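PDB 5V01: competence damage-inducible protein A from Klebsiella pneumoniae subsp. pneumoniae MGH 78578, which is of unknown function but belongs to the CinA family, some members of which deamidate nicotinamide mononucleotide. Local coordinates for residues 38-43 with 152-157; 123-128 with 141-146. All coordinates share one frame; numbering follows the deposited sequence.

Contact 1. Residues 38-43 with 152-157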
ATOM      1  N   SER A  38      -2.467  -7.974  -1.492  1.00 13.07           N
ATOM      2  CA  SER A  38      -3.895  -8.089  -1.703  1.00 13.86           C
ATOM      3  C   SER A  38      -4.565  -8.069  -0.318  1.00 13.88           C
ATOM      4  O   SER A  38      -4.828  -6.993   0.214  1.00 14.22           O
ATOM      5  CB  SER A  38      -4.169  -9.316  -2.566  1.00 16.40           C
ATOM      6  OG  SER A  38      -5.541  -9.452  -2.865  1.00 19.11           O
ATOM      7  N   CYS A  39      -4.735  -9.233   0.310  1.00 14.94           N
ATOM      8  CA  CYS A  39      -5.409  -9.339   1.605  1.00 16.14           C
ATOM      9  C   CYS A  39      -4.769  -8.513   2.719  1.00 13.83           C
ATOM     10  O   CYS A  39      -5.474  -8.035   3.609  1.00 17.10           O
ATOM     11  CB  CYS A  39      -5.518 -10.800   2.072  1.00 20.02           C
ATOM     12  SG  CYS A  39      -3.952 -11.650   2.387  1.00 22.57           S
ATOM     13  N   THR A  40      -3.445  -8.342   2.685  1.00 12.61           N
ATOM     14  CA  THR A  40      -2.786  -7.566   3.730  1.00 11.87           C
ATOM     15  C   THR A  40      -2.992  -6.045   3.582  1.00 11.29           C
ATOM     16  O   THR A  40      -2.622  -5.290   4.481  1.00 12.12           O
ATOM     17  CB  THR A  40      -1.281  -7.916   3.893  1.00 12.53           C
ATOM     18  OG1 THR A  40      -0.581  -7.725   2.670  1.00 12.72           O
ATOM     19  CG2 THR A  40      -1.076  -9.342   4.393  1.00 14.04           C
ATOM     20  N   GLY A  41      -3.537  -5.614   2.439  1.00 11.51           N
ATOM     21  CA  GLY A  41      -4.195  -4.309   2.372  1.00 11.76           C
ATOM     22  C   GLY A  41      -3.320  -3.075   2.318  1.00 10.46           C
ATOM     23  O   GLY A  41      -3.859  -1.972   2.354  1.00 11.97           O
ATOM     24  N   GLY A  42      -1.994  -3.244   2.243  1.00 10.14           N
ATOM     25  CA  GLY A  42      -1.079  -2.116   2.388  1.00 10.10           C
ATOM     26  C   GLY A  42      -0.356  -2.081   3.720  1.00  9.54           C
ATOM     27  O   GLY A  42       0.502  -1.235   3.918  1.00  9.99           O
ATOM     28  N   ASN A  43      -0.689  -3.010   4.627  1.00  9.49           N
ATOM     29  CA  ASN A  43       0.007  -3.055   5.925  1.00 10.08           C
ATOM     30  C   ASN A  43       1.474  -3.448   5.817  1.00  9.77           C
ATOM     31  O   ASN A  43       2.290  -3.064   6.654  1.00 11.03           O
ATOM     32  CB  ASN A  43      -0.732  -3.976   6.888  1.00 11.23           C
ATOM     33  CG  ASN A  43      -2.016  -3.380   7.369  1.00 11.38           C
ATOM     34  OD1 ASN A  43      -1.990  -2.397   8.084  1.00 14.45           O
ATOM     35  ND2 ASN A  43      -3.146  -3.933   6.934  1.00 13.17           N
ATOM     36  N   THR A 152      -5.895 -10.181  12.791  1.00 20.95           N
ATOM     37  CA  THR A 152      -4.798 -11.005  13.306  1.00 21.26           C
ATOM     38  C   THR A 152      -4.019 -11.713  12.187  1.00 19.09           C
ATOM     39  O   THR A 152      -2.769 -11.703  12.166  1.00 19.13           O
ATOM     40  CB  THR A 152      -5.338 -12.023  14.344  1.00 22.28           C
ATOM     41  OG1 THR A 152      -5.875 -11.301  15.455  1.00 26.15           O
ATOM     42  CG2 THR A 152      -4.262 -12.966  14.811  1.00 24.34           C
ATOM     43  N   VAL A 153      -4.751 -12.324  11.258  1.00 17.56           N
ATOM     44  CA  VAL A 153      -4.123 -12.987  10.115  1.00 16.47           C
ATOM     45  C   VAL A 153      -3.262 -11.977   9.341  1.00 14.85           C
ATOM     46  O   VAL A 153      -2.114 -12.271   8.973  1.00 14.56           O
ATOM     47  CB  VAL A 153      -5.138 -13.701   9.172  1.00 17.10           C
ATOM     48  CG1 VAL A 153      -4.476 -14.171   7.889  1.00 18.29           C
ATOM     49  CG2 VAL A 153      -5.807 -14.875   9.879  1.00 19.15           C
ATOM     50  N   VAL A 154      -3.813 -10.797   9.082  1.00 15.10           N
ATOM     51  CA  VAL A 154      -3.051  -9.782   8.361  1.00 14.62           C
ATOM     52  C   VAL A 154      -1.749  -9.429   9.093  1.00 15.18           C
ATOM     53  O   VAL A 154      -0.680  -9.358   8.485  1.00 13.77           O
ATOM     54  CB  VAL A 154      -3.935  -8.535   8.079  1.00 14.88           C
ATOM     55  CG1 VAL A 154      -3.109  -7.345   7.632  1.00 16.26           C
ATOM     56  CG2 VAL A 154      -5.018  -8.858   7.050  1.00 15.29           C
ATOM     57  N   ALA A 155      -1.838  -9.183  10.397  1.00 14.42           N
ATOM     58  CA  ALA A 155      -0.656  -8.781  11.169  1.00 15.38           C
ATOM     59  C   ALA A 155       0.387  -9.916  11.162  1.00 14.61           C
ATOM     60  O   ALA A 155       1.577  -9.675  10.988  1.00 14.75           O
ATOM     61  CB  ALA A 155      -1.039  -8.406  12.594  1.00 17.49           C
ATOM     62  N   LYS A 156      -0.081 -11.151  11.330  1.00 14.01           N
ATOM     63  CA  LYS A 156       0.822 -12.312  11.277  1.00 15.97           C
ATOM     64  C   LYS A 156       1.500 -12.465   9.924  1.00 14.88           C
ATOM     65  O   LYS A 156       2.674 -12.823   9.838  1.00 14.28           O
ATOM     66  CB  LYS A 156       0.063 -13.587  11.620  1.00 17.54           C
ATOM     67  CG  LYS A 156      -0.294 -13.713  13.099  1.00 20.99           C
ATOM     68  CD  LYS A 156      -1.151 -14.944  13.338  1.00 22.18           C
ATOM     69  CE  LYS A 156      -1.377 -15.188  14.825  1.00 24.60           C
ATOM     70  NZ  LYS A 156      -2.250 -16.365  15.045  1.00 29.62           N
ATOM     71  N   ALA A 157       0.745 -12.224   8.860  1.00 12.62           N
ATOM     72  CA  ALA A 157       1.280 -12.384   7.515  1.00 12.47           C
ATOM     73  C   ALA A 157       2.325 -11.322   7.205  1.00 12.63           C
ATOM     74  O   ALA A 157       3.360 -11.604   6.629  1.00 12.49           O
ATOM     75  CB  ALA A 157       0.152 -12.318   6.496  1.00 12.77           C
TER
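The loop that joins strand 33-37 to helix 43-50 packs against one side of helix 150-169, and Val-154 fills the join. Its CA atom lies 5.1 Å from the CA of Thr-40. CG1 of Val-154 stands anti to the backbone N (chi1 167°). This methyl reaches in beside Asn-43, 3.5 Å from its ND2, and also meets the carbonyl O of Thr-40. The Asn-43 and Val-154 side chains cross at about a right angle. The other methyl of Val-154, CG2, lies 3.6 Å from the carbonyl O of Cys-39. One turn further along the helix, CB of Ala-157 meets CG2 of Thr-40 at 3.8 Å. Methyl groups of the helix thus meet loop carbonyls, the Asn-43 amide and the Thr-40 methyl.

Bonds within the loop help to shape it. Thr-40 O accepts from Asn-43 N at 3.0 Å and from Asn-43 ND2 at 2.9 Å, and the two donors come from opposite faces of its carbonyl plane. OG1 of Thr-40 is hydrogen-bonded to Glu-37 OE1, while its CG2 meets the helix. Asn-43 also packs on Ala-46 of the second subunit. A type I turn, 38-41, runs into a type I' turn, 40-43, and Gly-42 is the N-cap of helix 43-50. This is a tight strand-to-helix connection of an alpha/beta fold, with a second helix packed against it.

Contact 2. Residues 123-128 with 141-146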
ATOM      1  N   GLY A 123     -12.752 -23.956  -1.576  1.00 40.72           N
ATOM      2  CA  GLY A 123     -12.578 -24.642  -0.290  1.00 38.69           C
ATOM      3  C   GLY A 123     -11.297 -24.332   0.473  1.00 38.03           C
ATOM      4  O   GLY A 123     -11.074 -24.898   1.543  1.00 41.45           O
ATOM      5  N   THR A 124     -10.458 -23.435  -0.050  1.00 38.15           N
ATOM      6  CA  THR A 124      -9.236 -23.040   0.654  1.00 34.40           C
ATOM      7  C   THR A 124      -9.627 -22.409   2.002  1.00 31.91           C
ATOM      8  O   THR A 124     -10.434 -21.469   2.023  1.00 30.48           O
ATOM      9  CB  THR A 124      -8.393 -22.049  -0.175  1.00 33.59           C
ATOM     10  OG1 THR A 124      -8.029 -22.648  -1.424  1.00 32.96           O
ATOM     11  CG2 THR A 124      -7.115 -21.653   0.568  1.00 35.32           C
ATOM     12  N   PRO A 125      -9.081 -22.927   3.123  1.00 32.57           N
ATOM     13  CA  PRO A 125      -9.463 -22.397   4.438  1.00 33.86           C
ATOM     14  C   PRO A 125      -9.097 -20.934   4.653  1.00 30.34           C
ATOM     15  O   PRO A 125      -8.047 -20.478   4.173  1.00 30.15           O
ATOM     16  CB  PRO A 125      -8.659 -23.257   5.420  1.00 33.37           C
ATOM     17  CG  PRO A 125      -8.251 -24.462   4.662  1.00 36.75           C
ATOM     18  CD  PRO A 125      -8.104 -24.028   3.246  1.00 34.72           C
ATOM     19  N   ALA A 126      -9.955 -20.214   5.374  1.00 34.25           N
ATOM     20  CA  ALA A 126      -9.625 -18.879   5.873  1.00 31.11           C
ATOM     21  C   ALA A 126      -8.325 -18.967   6.660  1.00 27.42           C
ATOM     22  O   ALA A 126      -8.107 -19.918   7.402  1.00 31.20           O
ATOM     23  CB  ALA A 126     -10.741 -18.333   6.756  1.00 37.39           C
ATOM     24  N   GLY A 127      -7.456 -17.993   6.452  1.00 25.47           N
ATOM     25  CA  GLY A 127      -6.150 -17.983   7.086  1.00 24.97           C
ATOM     26  C   GLY A 127      -5.020 -18.452   6.183  1.00 21.23           C
ATOM     27  O   GLY A 127      -3.849 -18.301   6.535  1.00 22.73           O
ATOM     28  N   THR A 128      -5.353 -19.010   5.022  1.00 20.98           N
ATOM     29  CA  THR A 128      -4.354 -19.463   4.069  1.00 19.96           C
ATOM     30  C   THR A 128      -3.757 -18.279   3.321  1.00 18.02           C
ATOM     31  O   THR A 128      -4.484 -17.503   2.714  1.00 18.21           O
ATOM     32  CB  THR A 128      -4.949 -20.409   3.031  1.00 21.15           C
ATOM     33  OG1 THR A 128      -5.614 -21.507   3.681  1.00 24.35           O
ATOM     34  CG2 THR A 128      -3.854 -20.942   2.095  1.00 23.40           C
ATOM     35  N   THR A 141       8.633 -19.453  -2.885  1.00 16.10           N
ATOM     36  CA  THR A 141       7.277 -19.284  -2.406  1.00 16.43           C
ATOM     37  C   THR A 141       7.022 -20.111  -1.162  1.00 16.48           C
ATOM     38  O   THR A 141       7.728 -21.082  -0.889  1.00 19.33           O
ATOM     39  CB  THR A 141       6.247 -19.690  -3.472  1.00 16.54           C
ATOM     40  OG1 THR A 141       6.408 -21.100  -3.744  1.00 21.79           O
ATOM     41  CG2 THR A 141       6.427 -18.854  -4.727  1.00 18.99           C
ATOM     42  N   LYS A 142       5.983 -19.738  -0.430  1.00 15.00           N
ATOM     43  CA  LYS A 142       5.578 -20.451   0.777  1.00 16.05           C
ATOM     44  C   LYS A 142       4.111 -20.248   1.049  1.00 15.80           C
ATOM     45  O   LYS A 142       3.622 -19.120   0.977  1.00 15.39           O
ATOM     46  CB  LYS A 142       6.370 -19.948   1.992  1.00 17.99           C
ATOM     47  CG  LYS A 142       6.015 -20.585   3.333  1.00 20.01           C
ATOM     48  CD  LYS A 142       6.737 -21.905   3.502  1.00 24.54           C
ATOM     49  CE  LYS A 142       6.693 -22.384   4.938  1.00 28.74           C
ATOM     50  NZ  LYS A 142       5.553 -23.302   5.171  1.00 39.79           N
ATOM     51  N   ARG A 143       3.414 -21.337   1.360  0.50 16.37           N
ATOM     52  CA  ARG A 143       2.027 -21.305   1.820  0.50 17.09           C
ATOM     53  C   ARG A 143       2.005 -21.442   3.331  0.50 17.87           C
ATOM     54  O   ARG A 143       2.634 -22.352   3.882  0.50 21.70           O
ATOM     55  CB  ARG A 143       1.241 -22.454   1.197  0.50 18.26           C
ATOM     56  CG  ARG A 143      -0.217 -22.538   1.622  0.50 21.32           C
ATOM     57  CD  ARG A 143      -0.887 -23.775   1.027  0.50 24.95           C
ATOM     58  NE  ARG A 143      -2.317 -23.846   1.316  0.50 28.14           N
ATOM     59  CZ  ARG A 143      -2.834 -24.256   2.475  0.50 29.58           C
ATOM     60  NH1 ARG A 143      -2.028 -24.636   3.460  0.50 29.67           N
ATOM     61  NH2 ARG A 143      -4.159 -24.285   2.650  0.50 28.44           N
ATOM     62  N   MET A 144       1.284 -20.536   3.990  1.00 17.21           N
ATOM     63  CA  MET A 144       1.095 -20.566   5.454  1.00 17.48           C
ATOM     64  C   MET A 144      -0.395 -20.628   5.764  1.00 20.43           C
ATOM     65  O   MET A 144      -1.216 -20.206   4.944  1.00 20.77           O
ATOM     66  CB  MET A 144       1.700 -19.318   6.116  1.00 18.33           C
ATOM     67  CG  MET A 144       3.203 -19.177   5.970  1.00 20.43           C
ATOM     68  SD  MET A 144       4.088 -20.450   6.866  1.00 23.77           S
ATOM     69  CE  MET A 144       3.882 -19.931   8.570  1.00 27.97           C
ATOM     70  N   CYS A 145      -0.776 -21.195   6.912  0.50 23.89           N
ATOM     71  CA  CYS A 145      -2.170 -21.076   7.400  0.50 26.86           C
ATOM     72  C   CYS A 145      -2.153 -20.515   8.818  0.50 25.84           C
ATOM     73  O   CYS A 145      -1.815 -21.217   9.769  0.50 32.77           O
ATOM     74  CB  CYS A 145      -2.955 -22.399   7.326  0.50 30.27           C
ATOM     75  SG  CYS A 145      -4.772 -22.208   7.247  0.50 35.03           S
ATOM     76  N   PHE A 146      -2.537 -19.245   8.938  1.00 23.09           N
ATOM     77  CA  PHE A 146      -2.512 -18.487  10.194  1.00 22.78           C
ATOM     78  C   PHE A 146      -3.852 -18.559  10.890  1.00 26.26           C
ATOM     79  O   PHE A 146      -4.905 -18.560  10.241  1.00 28.60           O
ATOM     80  CB  PHE A 146      -2.201 -17.015   9.921  1.00 22.35           C
ATOM     81  CG  PHE A 146      -0.872 -16.782   9.269  1.00 19.69           C
ATOM     82  CD1 PHE A 146       0.313 -16.972   9.966  1.00 19.99           C
ATOM     83  CD2 PHE A 146      -0.805 -16.345   7.963  1.00 17.58           C
ATOM     84  CE1 PHE A 146       1.539 -16.740   9.358  1.00 19.45           C
ATOM     85  CE2 PHE A 146       0.410 -16.113   7.347  1.00 18.00           C
ATOM     86  CZ  PHE A 146       1.592 -16.305   8.046  1.00 16.99           C
TER
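Thr-128 and Cys-145 face each other as an antiparallel, non-hydrogen-bonded pair at the open end of the beta-hairpin 128-135/138-145, with their CA atoms 4.3 Å apart. The backbone bond across the contact comes next to this pair: Phe-146 N donates to Gly-127 O at 2.9 Å. It is nearly straight, with an angle of 163° at the hydrogen, but the donor sits above the carbonyl plane. Three CA-H...O contacts add to it. Cys-145 CA also approaches Gly-127 O, Gly-127 CA approaches Phe-146 O, and Thr-128 CA lies 3.3 Å from Met-144 O. Gly-127, with phi 100° at the third position of a type II turn, lets the chain come this close to Phe-146 O.

That turn, 125-128, leads into the strand. Pro-125 O takes two bonds from Thr-128, from OG1 at 2.7 Å and from the backbone N at 3.2 Å, both on the same face of its carbonyl plane. OG1 is anti to the carbonyl carbon of its own residue (chi1 -55°), which points it back to the turn.

Arg-143 and Cys-145, each described in one of two conformers, carry the side-chain packing. CG2 of Thr-128 lies over one face of the guanidinium, 3.4 Å from Arg-143 NE. Pro-125 CD meets the guanidinium edge in its plane, 4.0 Å from Arg-143 NH2. Cys-145 SG approaches Thr-128 OG1 at 3.7 Å.

Beyond the pair, Met-144 bonds through its backbone to Val-129 in strand 128-135, and Gly-127 and Thr-128 bond to Tyr-114. Arg-143 packs on Trp-130, while Phe-146 lies against helix 150-169.

Overall arrangement
From the N terminus, the chain passes through helix 15-29 and strand 33-37 before it reaches 38-43, the first half of contact 1. It then builds helix 43-50, strand 58-64, three more helices and strand 107-113. A loop leads to 123-128, and strands 128-135 and 138-145 form a hairpin whose open end contact 2 closes. Helix 150-169 follows after a short turn, and its residues 152-157 complete contact 1. The short loop of contact 2 thus falls within the long one of contact 1. The two contacts touch where Val-153 packs on Phe-146 and Gly-127. Together they tie the sheet edge, helix 150-169 and the loop before helix 43-50.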